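Local coordinates for protein 2-keto acid:ferredoxin oxidoreductase subunit alpha (Pyrococcus furiosus, PDB 1YD7) that probably serves as the alpha subunit of an oxidoreductase that converts 2-oxoglutarate and coenzyme A to succinyl-CoA and carbon dioxide while reducing ferredoxin, at residues 116-121 against 180-185. Sequence-based numbering, arbitrary orientation.
Sequences VVIVDV and PVILLT
Val181 N meets Val116 O at 2.9 Å to open a run of five backbone hydrogen bonds that joins 116-121 to 180-185 as neighbouring parallel strands. The pattern is that of parallel pairing, in which alternate residues of one strand bond the residues flanking their register partner: Ile118 bonds Val181 and Leu183, Asp120 bonds Leu183 and Thr185. The bond from Thr185 N to Asp120 O is nearly straight, 176° at the hydrogen, whereas Leu183 N approaches Ile118 O tilted 32° from the carbonyl plane. CA-H...O contacts, such as Val119 CA to Leu183 O at 3.3 Å, supplement them.

Side-chain contacts flank these bonds on both faces. Ile118 lies alongside Pro180 and Ile182, its CD1 4.1 Å from Pro180 CB and its CB 3.9 Å from Ile182 CD1. Further along this face the contact is mixed, Leu184 CD1 lying 3.4 Å from the carboxylate OD2 of Asp120. On the reverse face, with OG1 anti to the backbone N (chi1 -175°), Thr185 CG2 falls between N and the carbonyl carbon and touches Val121 CG2 at 3.7 Å and Val119 CG1 at 3.8 Å.

Both strands are interior to the parallel sheet of an alpha/beta domain of the thiamine diphosphate-binding family: strand 90-95 adjoins 116-121, edge strand 153-155 adjoins 180-185, and helix 160-177 covers Val117, Val181 and Leu183 through Phe171, Ser174 and Phe166.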
loop_
_atom_site.group_PDB
_atom_site.type_symbol
_atom_site.label_atom_id
_atom_site.label_comp_id
_atom_site.label_asym_id
_atom_site.label_seq_id
_atom_site.Cartn_x
_atom_site.Cartn_y
_atom_site.Cartn_z
ATOM N N VAL A 116 2.829 -5.522 -7.910
ATOM C CA VAL A 116 1.758 -4.705 -7.327
ATOM C C VAL A 116 1.562 -5.051 -5.846
ATOM O O VAL A 116 1.759 -6.188 -5.469
ATOM C CB VAL A 116 0.448 -4.855 -8.113
ATOM C CG1 VAL A 116 -0.054 -6.311 -8.144
ATOM C CG2 VAL A 116 -0.651 -3.907 -7.565
ATOM N N VAL A 117 1.213 -4.059 -5.022
ATOM C CA VAL A 117 0.823 -4.262 -3.592
ATOM C C VAL A 117 -0.677 -4.124 -3.426
ATOM O O VAL A 117 -1.260 -3.129 -3.835
ATOM C CB VAL A 117 1.565 -3.265 -2.696
ATOM C CG1 VAL A 117 1.148 -3.360 -1.229
ATOM C CG2 VAL A 117 3.038 -3.508 -2.834
ATOM N N ILE A 118 -1.316 -5.150 -2.878
ATOM C CA ILE A 118 -2.746 -5.109 -2.589
ATOM C C ILE A 118 -2.961 -5.141 -1.075
ATOM O O ILE A 118 -2.619 -6.129 -0.410
ATOM C CB ILE A 118 -3.527 -6.294 -3.199
ATOM C CG1 ILE A 118 -3.473 -6.284 -4.738
ATOM C CG2 ILE A 118 -4.974 -6.265 -2.707
ATOM C CD1 ILE A 118 -2.387 -7.167 -5.331
ATOM N N VAL A 119 -3.535 -4.057 -0.545
ATOM C CA VAL A 119 -3.940 -3.991 0.861
ATOM C C VAL A 119 -5.323 -4.570 0.959
ATOM O O VAL A 119 -6.244 -4.094 0.320
ATOM C CB VAL A 119 -3.924 -2.558 1.422
ATOM C CG1 VAL A 119 -4.266 -2.546 2.949
ATOM C CG2 VAL A 119 -2.580 -1.942 1.209
ATOM N N ASP A 120 -5.439 -5.657 1.700
ATOM C CA ASP A 120 -6.718 -6.270 1.999
ATOM C C ASP A 120 -7.055 -5.936 3.464
ATOM O O ASP A 120 -6.339 -6.354 4.368
ATOM C CB ASP A 120 -6.595 -7.780 1.800
ATOM C CG ASP A 120 -7.889 -8.540 2.090
ATOM O OD1 ASP A 120 -9.002 -7.963 2.078
ATOM O OD2 ASP A 120 -7.769 -9.758 2.321
ATOM N N VAL A 121 -8.131 -5.197 3.703
ATOM C CA VAL A 121 -8.569 -4.933 5.102
ATOM C C VAL A 121 -9.606 -5.943 5.601
ATOM O O VAL A 121 -10.739 -5.972 5.138
ATOM C CB VAL A 121 -9.105 -3.503 5.277
ATOM C CG1 VAL A 121 -9.442 -3.216 6.756
ATOM C CG2 VAL A 121 -8.078 -2.503 4.751
ATOM N N PRO A 180 2.566 -9.923 -7.410
ATOM C CA PRO A 180 1.672 -9.322 -6.422
ATOM C C PRO A 180 2.055 -9.696 -4.971
ATOM O O PRO A 180 2.393 -10.858 -4.702
ATOM C CB PRO A 180 0.309 -9.906 -6.761
ATOM C CG PRO A 180 0.450 -10.626 -8.069
ATOM C CD PRO A 180 1.884 -10.898 -8.279
ATOM N N VAL A 181 2.058 -8.712 -4.072
ATOM C CA VAL A 181 2.209 -8.963 -2.635
ATOM C C VAL A 181 1.010 -8.398 -1.866
ATOM O O VAL A 181 0.562 -7.278 -2.111
ATOM C CB VAL A 181 3.533 -8.426 -2.107
ATOM C CG1 VAL A 181 3.708 -8.736 -0.612
ATOM C CG2 VAL A 181 4.683 -9.028 -2.885
ATOM N N ILE A 182 0.472 -9.216 -0.963
ATOM C CA ILE A 182 -0.722 -8.889 -0.209
ATOM C C ILE A 182 -0.331 -8.369 1.165
ATOM O O ILE A 182 0.367 -9.052 1.897
ATOM C CB ILE A 182 -1.628 -10.134 -0.038
ATOM C CG1 ILE A 182 -1.822 -10.832 -1.377
ATOM C CG2 ILE A 182 -3.010 -9.769 0.600
ATOM C CD1 ILE A 182 -2.440 -9.994 -2.415
ATOM N N LEU A 183 -0.757 -7.150 1.497
ATOM C CA LEU A 183 -0.658 -6.647 2.882
ATOM C C LEU A 183 -2.046 -6.853 3.489
ATOM O O LEU A 183 -3.004 -6.235 3.064
ATOM C CB LEU A 183 -0.208 -5.187 2.966
ATOM C CG LEU A 183 0.187 -4.727 4.381
ATOM C CD1 LEU A 183 1.625 -5.060 4.735
ATOM C CD2 LEU A 183 -0.037 -3.236 4.516
ATOM N N LEU A 184 -2.137 -7.805 4.410
ATOM C CA LEU A 184 -3.397 -8.226 4.988
ATOM C C LEU A 184 -3.517 -7.540 6.349
ATOM O O LEU A 184 -2.717 -7.803 7.243
ATOM C CB LEU A 184 -3.425 -9.745 5.127
ATOM C CG LEU A 184 -4.640 -10.368 5.823
ATOM C CD1 LEU A 184 -5.940 -9.984 5.136
ATOM C CD2 LEU A 184 -4.495 -11.880 5.874
ATOM N N THR A 185 -4.479 -6.634 6.480
ATOM C CA THR A 185 -4.622 -5.847 7.698
ATOM C C THR A 185 -6.074 -5.911 8.208
ATOM O O THR A 185 -6.891 -6.682 7.688
ATOM C CB THR A 185 -4.132 -4.377 7.484
ATOM O OG1 THR A 185 -4.168 -3.664 8.732
ATOM C CG2 THR A 185 -4.983 -3.642 6.474
#